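Local structure of peptidoglycan D,D-transpeptidase PbpA (Mycobacterium tuberculosis, 3UN7) at residues T108-Q122 / G141-D153. The protein probably cross-links the peptidoglycan of the mycobacterial cell wall as a penicillin-binding D,D-transpeptidase and takes part in regulating cell length. Sequence-based numbering, arbitrary orientation.
Sequences TINPRIQQAGWDAMQ and GKILALVSSPSYD
With CG swung opposite the backbone N (chi1 -176°) and the chain bent at chi2, Gln114 lowers its amide from helix 111-122 onto the backbone of Leu146. This illustrates how a side-chain amide can serve an edge strand: OE1 accepts from Leu146 N at 2.9 Å, while NE2 donates to Leu146 O at 2.8 Å, from above that carbonyl's plane, and also to Val54 O. Two bonds to one residue fix the rotation of the amide. Val147 and Gln114 lie alongside, pointing opposite ways, Val147 CG2 3.6 Å from the backbone O of Gln114, and Val147 CG1 meets Trp118 near the ring edge, where Ser148 O lies in plane, 3.4 Å from Trp118 CZ3. Gln122 NE2 lies over one face of the indole, offset toward its rim, and donates to Ser149 OG, nearly straight at 168°; Ser149 OG also bonds Cys129 O. At the other end, Thr108 OG1 is hydrogen-bonded to Ile143 O (2.6 Å) and also to Tyr337 O, and Asn110 N donates to Leu144 O (2.9 Å). The helix and strand axes run the same general way, 28° apart, the helix covering strand 143-149, one of two outermost strands in the five-stranded antiparallel sheet of the penicillin-binding transpeptidase fold.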
loop_
_atom_site.group_PDB
_atom_site.type_symbol
_atom_site.label_atom_id
_atom_site.label_comp_id
_atom_site.label_asym_id
_atom_site.label_seq_id
_atom_site.Cartn_x
_atom_site.Cartn_y
_atom_site.Cartn_z
ATOM N N THR A 108 11.333 -9.292 3.046
ATOM C CA THR A 108 11.923 -8.237 2.237
ATOM C C THR A 108 11.883 -6.883 2.945
ATOM O O THR A 108 12.330 -5.888 2.382
ATOM C CB THR A 108 11.146 -8.058 0.924
ATOM O OG1 THR A 108 9.739 -7.945 1.223
ATOM C CG2 THR A 108 11.359 -9.236 0.012
ATOM N N ILE A 109 11.303 -6.838 4.151
ATOM C CA ILE A 109 11.075 -5.578 4.865
ATOM C C ILE A 109 12.407 -4.947 5.238
ATOM O O ILE A 109 13.303 -5.630 5.730
ATOM C CB ILE A 109 10.212 -5.793 6.156
ATOM C CG1 ILE A 109 8.798 -6.293 5.805
ATOM C CG2 ILE A 109 10.118 -4.501 7.008
ATOM C CD1 ILE A 109 7.905 -5.270 5.115
ATOM N N ASN A 110 12.533 -3.643 5.000
ATOM C CA ASN A 110 13.678 -2.884 5.494
ATOM C C ASN A 110 13.230 -2.206 6.796
ATOM O O ASN A 110 12.362 -1.349 6.756
ATOM C CB ASN A 110 14.122 -1.854 4.435
ATOM C CG ASN A 110 15.335 -1.041 4.869
ATOM O OD1 ASN A 110 15.495 -0.709 6.047
ATOM N ND2 ASN A 110 16.192 -0.703 3.905
ATOM N N PRO A 111 13.795 -2.617 7.949
ATOM C CA PRO A 111 13.385 -2.124 9.258
ATOM C C PRO A 111 13.436 -0.599 9.371
ATOM O O PRO A 111 12.535 -0.012 9.965
ATOM C CB PRO A 111 14.406 -2.777 10.200
ATOM C CG PRO A 111 14.722 -4.056 9.525
ATOM C CD PRO A 111 14.857 -3.632 8.086
ATOM N N ARG A 112 14.460 0.024 8.784
ATOM C CA ARG A 112 14.587 1.490 8.750
ATOM C C ARG A 112 13.380 2.117 8.072
ATOM O O ARG A 112 12.838 3.112 8.553
ATOM C CB ARG A 112 15.857 1.921 8.014
ATOM C CG ARG A 112 17.138 1.426 8.647
ATOM C CD ARG A 112 18.364 2.010 7.962
ATOM N NE ARG A 112 18.900 3.158 8.697
ATOM C CZ ARG A 112 20.148 3.248 9.162
ATOM N NH1 ARG A 112 21.021 2.264 8.959
ATOM N NH2 ARG A 112 20.529 4.337 9.825
ATOM N N ILE A 113 12.939 1.517 6.971
ATOM C CA ILE A 113 11.806 2.059 6.231
ATOM C C ILE A 113 10.500 1.818 7.002
ATOM O O ILE A 113 9.723 2.740 7.204
ATOM C CB ILE A 113 11.744 1.506 4.785
ATOM C CG1 ILE A 113 13.099 1.729 4.090
ATOM C CG2 ILE A 113 10.615 2.187 3.964
ATOM C CD1 ILE A 113 13.167 1.137 2.679
ATOM N N GLN A 114 10.285 0.585 7.456
ATOM C CA GLN A 114 9.100 0.243 8.253
ATOM C C GLN A 114 8.958 1.179 9.471
ATOM O O GLN A 114 7.870 1.699 9.735
ATOM C CB GLN A 114 9.184 -1.214 8.712
ATOM C CG GLN A 114 7.957 -1.693 9.478
ATOM C CD GLN A 114 6.900 -2.288 8.572
ATOM O OE1 GLN A 114 7.086 -2.360 7.365
ATOM N NE2 GLN A 114 5.788 -2.736 9.158
ATOM N N GLN A 115 10.060 1.358 10.206
ATOM C CA GLN A 115 10.098 2.205 11.395
ATOM C C GLN A 115 9.798 3.662 11.058
ATOM O O GLN A 115 9.025 4.297 11.770
ATOM C CB GLN A 115 11.434 2.080 12.142
ATOM C CG GLN A 115 11.429 2.670 13.574
ATOM C CD GLN A 115 10.553 1.865 14.527
ATOM O OE1 GLN A 115 10.683 0.647 14.606
ATOM N NE2 GLN A 115 9.639 2.544 15.233
ATOM N N ALA A 116 10.359 4.172 9.955
ATOM C CA ALA A 116 10.061 5.542 9.524
ATOM C C ALA A 116 8.591 5.729 9.164
ATOM O O ALA A 116 7.990 6.731 9.516
ATOM C CB ALA A 116 10.951 5.951 8.359
ATOM N N GLY A 117 8.008 4.762 8.461
ATOM C CA GLY A 117 6.594 4.851 8.099
ATOM C C GLY A 117 5.735 4.849 9.348
ATOM O O GLY A 117 4.849 5.697 9.509
ATOM N N TRP A 118 5.999 3.881 10.226
ATOM C CA TRP A 118 5.318 3.784 11.509
ATOM C C TRP A 118 5.446 5.083 12.289
ATOM O O TRP A 118 4.431 5.643 12.713
ATOM C CB TRP A 118 5.862 2.628 12.367
ATOM C CG TRP A 118 5.248 2.607 13.752
ATOM C CD1 TRP A 118 5.830 3.022 14.919
ATOM C CD2 TRP A 118 3.924 2.173 14.101
ATOM N NE1 TRP A 118 4.955 2.857 15.971
ATOM C CE2 TRP A 118 3.784 2.331 15.496
ATOM C CE3 TRP A 118 2.847 1.661 13.370
ATOM C CZ2 TRP A 118 2.605 2.002 16.176
ATOM C CZ3 TRP A 118 1.672 1.328 14.052
ATOM C CH2 TRP A 118 1.565 1.501 15.433
ATOM N N ASP A 119 6.684 5.547 12.495
ATOM C CA ASP A 119 6.908 6.750 13.298
ATOM C C ASP A 119 6.162 7.930 12.694
ATOM O O ASP A 119 5.517 8.701 13.412
ATOM C CB ASP A 119 8.395 7.101 13.405
ATOM C CG ASP A 119 9.184 6.131 14.269
ATOM O OD1 ASP A 119 8.566 5.341 15.017
ATOM O OD2 ASP A 119 10.441 6.182 14.206
ATOM N N ALA A 120 6.261 8.087 11.374
ATOM C CA ALA A 120 5.586 9.196 10.689
ATOM C C ALA A 120 4.064 9.130 10.853
ATOM O O ALA A 120 3.419 10.153 11.078
ATOM C CB ALA A 120 5.967 9.241 9.227
ATOM N N MET A 121 3.500 7.927 10.764
ATOM C CA MET A 121 2.067 7.729 10.978
ATOM C C MET A 121 1.662 8.032 12.422
ATOM O O MET A 121 0.575 8.564 12.670
ATOM C CB MET A 121 1.653 6.299 10.600
ATOM C CG MET A 121 1.585 6.037 9.088
ATOM S SD MET A 121 0.326 7.023 8.226
ATOM C CE MET A 121 -1.147 6.111 8.660
ATOM N N GLN A 122 2.531 7.709 13.381
ATOM C CA GLN A 122 2.207 7.965 14.790
ATOM C C GLN A 122 2.214 9.455 15.174
ATOM O O GLN A 122 1.555 9.848 16.122
ATOM C CB GLN A 122 3.127 7.153 15.722
ATOM C CG GLN A 122 3.000 5.638 15.500
ATOM C CD GLN A 122 1.564 5.234 15.253
ATOM O OE1 GLN A 122 0.706 5.392 16.121
ATOM N NE2 GLN A 122 1.280 4.751 14.046
ATOM N N GLY A 141 9.911 -5.609 -7.105
ATOM C CA GLY A 141 8.680 -5.971 -6.392
ATOM C C GLY A 141 8.815 -6.286 -4.904
ATOM O O GLY A 141 7.834 -6.642 -4.243
ATOM N N LYS A 142 10.020 -6.161 -4.354
ATOM C CA LYS A 142 10.208 -6.319 -2.919
ATOM C C LYS A 142 9.318 -5.378 -2.150
ATOM O O LYS A 142 9.255 -4.187 -2.476
ATOM C CB LYS A 142 11.644 -6.019 -2.509
ATOM C CG LYS A 142 12.587 -7.140 -2.705
ATOM C CD LYS A 142 13.892 -6.805 -2.006
ATOM C CE LYS A 142 15.048 -7.455 -2.718
ATOM N NZ LYS A 142 16.348 -7.169 -2.041
ATOM N N ILE A 143 8.632 -5.908 -1.134
ATOM C CA ILE A 143 7.804 -5.074 -0.239
ATOM C C ILE A 143 8.743 -4.643 0.881
ATOM O O ILE A 143 9.209 -5.473 1.659
ATOM C CB ILE A 143 6.526 -5.830 0.276
ATOM C CG1 ILE A 143 5.541 -6.065 -0.888
ATOM C CG2 ILE A 143 5.829 -5.057 1.414
ATOM C CD1 ILE A 143 4.408 -7.043 -0.552
ATOM N N LEU A 144 9.062 -3.352 0.912
ATOM C CA LEU A 144 10.072 -2.811 1.823
ATOM C C LEU A 144 9.451 -2.287 3.120
ATOM O O LEU A 144 10.121 -2.178 4.141
ATOM C CB LEU A 144 10.891 -1.709 1.125
ATOM C CG LEU A 144 11.551 -2.050 -0.219
ATOM C CD1 LEU A 144 12.120 -0.788 -0.893
ATOM C CD2 LEU A 144 12.652 -3.087 -0.054
ATOM N N ALA A 145 8.159 -1.982 3.067
ATOM C CA ALA A 145 7.426 -1.617 4.255
ATOM C C ALA A 145 5.973 -1.917 4.019
ATOM O O ALA A 145 5.458 -1.751 2.904
ATOM C CB ALA A 145 7.620 -0.120 4.604
ATOM N N LEU A 146 5.329 -2.364 5.088
ATOM C CA LEU A 146 3.915 -2.654 5.105
ATOM C C LEU A 146 3.439 -2.200 6.477
ATOM O O LEU A 146 3.579 -2.920 7.457
ATOM C CB LEU A 146 3.692 -4.154 4.905
ATOM C CG LEU A 146 2.328 -4.631 4.415
ATOM C CD1 LEU A 146 2.076 -4.163 2.976
ATOM C CD2 LEU A 146 2.264 -6.175 4.506
ATOM N N VAL A 147 2.952 -0.971 6.539
ATOM C CA VAL A 147 2.576 -0.324 7.799
ATOM C C VAL A 147 1.070 -0.132 7.869
ATOM O O VAL A 147 0.450 0.284 6.900
ATOM C CB VAL A 147 3.298 1.022 7.989
ATOM C CG1 VAL A 147 2.832 1.711 9.277
ATOM C CG2 VAL A 147 4.820 0.807 8.051
ATOM N N SER A 148 0.484 -0.464 9.016
ATOM C CA SER A 148 -0.944 -0.219 9.246
ATOM C C SER A 148 -1.091 0.453 10.607
ATOM O O SER A 148 -0.324 0.164 11.533
ATOM C CB SER A 148 -1.741 -1.531 9.167
ATOM O OG SER A 148 -3.140 -1.276 9.120
ATOM N N SER A 149 -2.049 1.371 10.722
ATOM C CA SER A 149 -2.222 2.150 11.946
ATOM C C SER A 149 -3.725 2.419 12.152
ATOM O O SER A 149 -4.429 2.734 11.189
ATOM C CB SER A 149 -1.421 3.455 11.847
ATOM O OG SER A 149 -1.473 4.224 13.036
ATOM N N PRO A 150 -4.242 2.240 13.385
ATOM C CA PRO A 150 -3.561 1.766 14.592
ATOM C C PRO A 150 -3.165 0.301 14.406
ATOM O O PRO A 150 -3.663 -0.356 13.496
ATOM C CB PRO A 150 -4.638 1.898 15.686
ATOM C CG PRO A 150 -5.948 1.809 14.942
ATOM C CD PRO A 150 -5.672 2.518 13.634
ATOM N N SER A 151 -2.260 -0.193 15.244
ATOM C CA SER A 151 -1.882 -1.601 15.209
ATOM C C SER A 151 -2.143 -2.185 16.593
ATOM O O SER A 151 -2.785 -1.542 17.420
ATOM C CB SER A 151 -0.424 -1.748 14.792
ATOM O OG SER A 151 -0.129 -3.088 14.429
ATOM N N TYR A 152 -1.661 -3.396 16.845
ATOM C CA TYR A 152 -1.919 -4.093 18.096
ATOM C C TYR A 152 -0.658 -4.844 18.494
ATOM O O TYR A 152 0.272 -4.966 17.700
ATOM C CB TYR A 152 -3.077 -5.081 17.930
ATOM C CG TYR A 152 -2.729 -6.252 17.058
ATOM C CD1 TYR A 152 -2.356 -7.481 17.621
ATOM C CD2 TYR A 152 -2.725 -6.131 15.667
ATOM C CE1 TYR A 152 -1.988 -8.554 16.822
ATOM C CE2 TYR A 152 -2.369 -7.203 14.863
ATOM C CZ TYR A 152 -1.996 -8.405 15.446
ATOM O OH TYR A 152 -1.660 -9.469 14.644
ATOM N N ASP A 153 -0.651 -5.381 19.701
ATOM C CA ASP A 153 0.520 -6.092 20.206
ATOM C C ASP A 153 0.306 -7.616 20.123
ATOM O O ASP A 153 -0.419 -8.175 20.937
ATOM C CB ASP A 153 0.782 -5.634 21.644
ATOM C CG ASP A 153 1.962 -6.329 22.281
ATOM O OD1 ASP A 153 2.613 -7.162 21.621
ATOM O OD2 ASP A 153 2.251 -6.013 23.458
#